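Local coordinates for uncharacterized protein Q99UF4 (Staphylococcus aureus, PDB 3B2N) that is probably a DNA-binding transcriptional response regulator of the LuxR family, here represented by its CheY-like receiver domain, at residues 69-74 and 78-83. Residues are numbered along the deposited sequence; the frame is centred on the assembly and turned at random.
Sequences AEIRKK and IKVIIV
I71, on the last turn of helix 64-73, packs on I78, just before strand 79-84, and on V80 within it. A chi1 of -68° sets its CG1 beside the backbone N and puts CG2 anti to it; CG2 lies 4.1 Å from I78 CB, and the two isoleucine side chains cross at roughly a right angle. The longer branch meets V80 tip to tip, with CD1 of I71 3.9 Å from CG2 of V80. M42 of helix 38-48 also touches I71, while I45 of that helix packs on I78, so a second helix closes over this apolar patch. R72 makes the polar half of the contact. Its chain bends at chi2 (-65°) and then runs out to the strand, where NH2 donates to the backbone O of I78 at 3.0 Å. The bond is nearly straight, and the oxygen lies almost in the guanidinium plane, at its edge. V80 CG2 covers one face of the same group, 3.9 Å from NH1 of R72. D101 holds NH1 by a salt bridge and also accepts from V80 N, while D99 O takes a further bond from NH1; these partners fix the guanidinium's rotation. I71 and R72 together seat the end of helix 64-73 on the strand that follows it, within the beta-alpha-beta crossover 52-55, 64-73, 79-84 of the five-stranded parallel receiver fold.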
# COMPACT_ATOMS: atom_id res chain seq x y z
N ALA A 69 8.01 6.21 -4.79
CA ALA A 69 8.86 6.95 -5.73
C ALA A 69 9.45 6.03 -6.79
O ALA A 69 9.52 6.40 -7.96
CB ALA A 69 9.97 7.75 -5.01
N GLU A 70 9.87 4.82 -6.38
CA GLU A 70 10.53 3.94 -7.36
C GLU A 70 9.55 3.37 -8.36
O GLU A 70 9.88 3.23 -9.54
CB GLU A 70 11.29 2.79 -6.67
CG GLU A 70 12.30 2.14 -7.60
CD GLU A 70 13.08 1.05 -6.91
OE1 GLU A 70 13.39 1.20 -5.70
OE2 GLU A 70 13.39 0.03 -7.58
N ILE A 71 8.34 3.02 -7.90
CA ILE A 71 7.27 2.54 -8.80
C ILE A 71 6.97 3.62 -9.86
O ILE A 71 6.72 3.30 -11.05
CB ILE A 71 5.99 2.23 -7.97
CG1 ILE A 71 6.24 1.03 -7.08
CG2 ILE A 71 4.73 1.94 -8.87
CD1 ILE A 71 5.14 0.86 -6.02
N ARG A 72 6.99 4.89 -9.44
CA ARG A 72 6.69 5.96 -10.39
C ARG A 72 7.86 6.21 -11.33
O ARG A 72 7.64 6.32 -12.52
CB ARG A 72 6.26 7.25 -9.69
CG ARG A 72 4.97 7.08 -8.89
CD ARG A 72 3.75 6.77 -9.73
NE ARG A 72 2.53 6.77 -8.92
CZ ARG A 72 1.65 5.77 -8.89
NH1 ARG A 72 0.58 5.86 -8.11
NH2 ARG A 72 1.84 4.67 -9.64
N LYS A 73 9.09 6.24 -10.82
CA LYS A 73 10.28 6.39 -11.68
C LYS A 73 10.23 5.36 -12.81
O LYS A 73 10.55 5.67 -13.95
CB LYS A 73 11.59 6.27 -10.88
CG LYS A 73 11.83 7.37 -9.79
CD LYS A 73 12.30 8.76 -10.32
CE LYS A 73 12.43 9.80 -9.15
NZ LYS A 73 12.76 11.24 -9.53
N LYS A 74 9.80 4.15 -12.49
CA LYS A 74 9.81 3.06 -13.47
C LYS A 74 8.53 2.93 -14.26
O LYS A 74 8.39 2.00 -15.04
CB LYS A 74 10.05 1.72 -12.78
CG LYS A 74 11.38 1.60 -12.10
CD LYS A 74 11.48 0.21 -11.55
CE LYS A 74 12.92 -0.28 -11.52
NZ LYS A 74 13.35 -0.46 -10.11
N ILE A 78 0.63 0.33 -11.64
CA ILE A 78 0.32 -0.12 -10.29
C ILE A 78 -0.32 1.03 -9.55
O ILE A 78 0.26 2.11 -9.53
CB ILE A 78 1.58 -0.58 -9.48
CG1 ILE A 78 2.36 -1.63 -10.28
CG2 ILE A 78 1.15 -1.15 -8.02
CD1 ILE A 78 3.53 -2.32 -9.52
N LYS A 79 -1.50 0.80 -8.98
CA LYS A 79 -2.14 1.77 -8.09
C LYS A 79 -1.48 1.69 -6.70
O LYS A 79 -1.15 0.59 -6.20
CB LYS A 79 -3.64 1.55 -8.01
CG LYS A 79 -4.37 1.48 -9.36
CD LYS A 79 -4.27 2.80 -10.04
CE LYS A 79 -5.24 2.89 -11.21
NZ LYS A 79 -4.91 4.14 -11.94
N VAL A 80 -1.25 2.84 -6.07
CA VAL A 80 -0.49 2.80 -4.82
C VAL A 80 -1.28 3.54 -3.77
O VAL A 80 -1.59 4.74 -3.93
CB VAL A 80 0.94 3.46 -4.95
CG1 VAL A 80 1.65 3.43 -3.61
CG2 VAL A 80 1.80 2.81 -6.08
N ILE A 81 -1.56 2.85 -2.67
CA ILE A 81 -2.22 3.46 -1.53
C ILE A 81 -1.28 3.43 -0.34
O ILE A 81 -0.81 2.36 0.05
CB ILE A 81 -3.53 2.71 -1.22
CG1 ILE A 81 -4.47 2.90 -2.43
CG2 ILE A 81 -4.13 3.26 0.11
CD1 ILE A 81 -5.28 1.75 -2.75
N ILE A 82 -0.98 4.60 0.22
CA ILE A 82 -0.28 4.69 1.47
C ILE A 82 -1.28 4.65 2.63
O ILE A 82 -2.32 5.30 2.57
CB ILE A 82 0.60 5.92 1.52
CG1 ILE A 82 1.65 5.83 0.39
CG2 ILE A 82 1.16 6.21 2.92
CD1 ILE A 82 3.01 6.22 0.75
N VAL A 83 -0.97 3.88 3.67
CA VAL A 83 -1.88 3.70 4.81
C VAL A 83 -1.00 3.87 6.01
O VAL A 83 -0.10 3.05 6.19
CB VAL A 83 -2.50 2.26 4.80
CG1 VAL A 83 -3.36 2.01 6.02
CG2 VAL A 83 -3.31 2.09 3.64